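Local coordinates for transcriptional regulator (Saccharomonospora viridis, PDB 4KWA), which binds choline and, as a TetR-family regulator, probably acts as a DNA-binding repressor of transcription, at the interface of chains A and B. Coordinates in Å, arbitrary orientation; residue numbers count along the deposited sequence, not the author numbering. Chains: chain A/B, Transcriptional regulator.

The interface of chains A and B. Residues chain A 106, 109, 116, 119-120; chain B 164, 168-170.
B:Thr168, at the C-terminal end of helix 148-168, meets A:Asn120 and A:Tyr119 of helix 113-139; 75 Å² of its surface is hidden by chain A, the largest share in this patch. Its carbonyl O accepts a hydrogen bond from the amide ND2 of A:Asn120 at 3.3 Å. The donor lies in the carbonyl plane with a C=O...N angle of 159°, but the angle at the hydrogen is 142°, a long, bent bond. The other amide atom, OD1 of A:Asn120, contacts a water at 2.9 Å; that water also lies beside B:Thr168 OG1, too close for this second link to be trusted.

The B:Thr168 hydroxyl sits between its own backbone N and carbonyl carbon (chi1 68°), from where OG1 reaches back one helical turn to B:Ile164 O at 2.8 Å. This bond probably helps hold the side-chain rotation, with methyl CG2 turned towards the backbone of A:Trp106, while CB lies 3.9 Å from CE2 of A:Tyr119, the two side chains crossing nearly perpendicularly.

One turn earlier, B:Ile164 covers one face of the A:Trp106 indole with both branches: CD1 is 3.4 Å from the centroid of the six-membered ring, and CG2 lies over the five-membered ring. A:Tyr119 CE1 meets the indole at its edge, in plane. Repeated by the two-fold axis, this polar helix-end cap and apolar ring contact probably help join the C-terminal ligand-binding domains into the dimer typical of TetR regulators.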
loop_
_atom_site.group_PDB
_atom_site.type_symbol
_atom_site.label_atom_id
_atom_site.label_comp_id
_atom_site.label_asym_id
_atom_site.label_seq_id
_atom_site.Cartn_x
_atom_site.Cartn_y
_atom_site.Cartn_z
ATOM N N TRP A 106 -4.022 -3.780 -4.811
ATOM C CA TRP A 106 -2.943 -4.505 -4.127
ATOM C C TRP A 106 -3.491 -5.742 -3.423
ATOM O O TRP A 106 -2.903 -6.831 -3.451
ATOM C CB TRP A 106 -2.208 -3.542 -3.161
ATOM C CG TRP A 106 -1.591 -2.446 -3.768
ATOM C CD1 TRP A 106 -1.052 -2.365 -5.033
ATOM C CD2 TRP A 106 -1.254 -1.237 -3.117
ATOM N NE1 TRP A 106 -0.496 -1.162 -5.213
ATOM C CE2 TRP A 106 -0.537 -0.466 -4.030
ATOM C CE3 TRP A 106 -1.485 -0.727 -1.804
ATOM C CZ2 TRP A 106 -0.082 0.811 -3.729
ATOM C CZ3 TRP A 106 -1.037 0.560 -1.504
ATOM C CH2 TRP A 106 -0.341 1.311 -2.468
ATOM N N SER A 109 -5.016 -8.331 -5.981
ATOM C CA SER A 109 -3.903 -9.021 -6.700
ATOM C C SER A 109 -3.482 -10.310 -6.036
ATOM O O SER A 109 -3.162 -11.281 -6.743
ATOM C CB SER A 109 -2.698 -8.121 -6.830
ATOM O OG SER A 109 -2.960 -7.165 -7.820
ATOM N N ARG A 116 -3.555 -9.532 -10.913
ATOM C CA ARG A 116 -2.155 -9.582 -10.554
ATOM C C ARG A 116 -1.250 -9.319 -11.776
ATOM O O ARG A 116 -0.277 -8.539 -11.697
ATOM C CB ARG A 116 -1.772 -10.960 -9.918
ATOM C CG ARG A 116 -0.419 -10.948 -9.239
ATOM C CD ARG A 116 0.237 -12.295 -8.888
ATOM N NE ARG A 116 -0.490 -13.076 -7.911
ATOM C CZ ARG A 116 -1.071 -14.272 -8.112
ATOM N NH1 ARG A 116 -0.976 -14.936 -9.273
ATOM N NH2 ARG A 116 -1.720 -14.839 -7.100
ATOM N N TYR A 119 -1.701 -5.665 -12.973
ATOM C CA TYR A 119 -0.997 -4.759 -12.079
ATOM C C TYR A 119 0.548 -4.828 -12.300
ATOM O O TYR A 119 1.232 -3.783 -12.385
ATOM C CB TYR A 119 -1.280 -5.107 -10.602
ATOM C CG TYR A 119 -0.406 -4.258 -9.665
ATOM C CD1 TYR A 119 -0.690 -2.935 -9.481
ATOM C CD2 TYR A 119 0.679 -4.810 -8.918
ATOM C CE1 TYR A 119 0.125 -2.130 -8.687
ATOM C CE2 TYR A 119 1.499 -3.995 -8.129
ATOM C CZ TYR A 119 1.174 -2.692 -7.977
ATOM O OH TYR A 119 1.909 -1.924 -7.160
ATOM N N ASN A 120 1.044 -6.009 -12.484
ATOM C CA ASN A 120 2.459 -6.157 -12.687
ATOM C C ASN A 120 2.902 -5.566 -13.959
ATOM O O ASN A 120 4.024 -4.993 -14.003
ATOM C CB ASN A 120 2.898 -7.581 -12.607
ATOM C CG ASN A 120 3.063 -8.046 -11.147
ATOM O OD1 ASN A 120 3.762 -7.388 -10.363
ATOM N ND2 ASN A 120 2.568 -9.222 -10.839
ATOM N N ILE B 164 4.526 -4.246 -0.375
ATOM C CA ILE B 164 3.594 -4.352 -1.440
ATOM C C ILE B 164 4.201 -5.059 -2.653
ATOM O O ILE B 164 3.562 -5.940 -3.278
ATOM C CB ILE B 164 3.111 -2.962 -1.883
ATOM C CG1 ILE B 164 2.234 -2.326 -0.802
ATOM C CG2 ILE B 164 2.276 -3.115 -3.148
ATOM C CD1 ILE B 164 2.049 -0.845 -1.063
ATOM N N THR B 168 2.519 -8.485 -3.969
ATOM C CA THR B 168 1.942 -8.457 -5.319
ATOM C C THR B 168 2.780 -9.163 -6.402
ATOM O O THR B 168 2.405 -9.262 -7.579
ATOM C CB THR B 168 1.606 -7.047 -5.728
ATOM O OG1 THR B 168 2.811 -6.219 -5.923
ATOM C CG2 THR B 168 0.625 -6.411 -4.723
ATOM N N GLY B 169 3.934 -9.681 -6.033
ATOM C CA GLY B 169 4.666 -10.464 -7.009
ATOM C C GLY B 169 5.556 -9.729 -7.973
ATOM O O GLY B 169 5.759 -10.201 -9.081
ATOM N N LYS B 170 6.106 -8.579 -7.590
ATOM C CA LYS B 170 7.021 -7.876 -8.516
ATOM C C LYS B 170 8.157 -8.806 -8.899
ATOM O O LYS B 170 8.696 -9.605 -8.074
ATOM C CB LYS B 170 7.532 -6.551 -7.964
ATOM C CG LYS B 170 8.508 -5.759 -8.836
ATOM C CD LYS B 170 9.070 -4.558 -8.049
ATOM C CE LYS B 170 10.330 -4.004 -8.682
ATOM N NZ LYS B 170 10.988 -3.008 -7.803
HETATM O O HOH W 1 4.036 -5.838 -7.984
#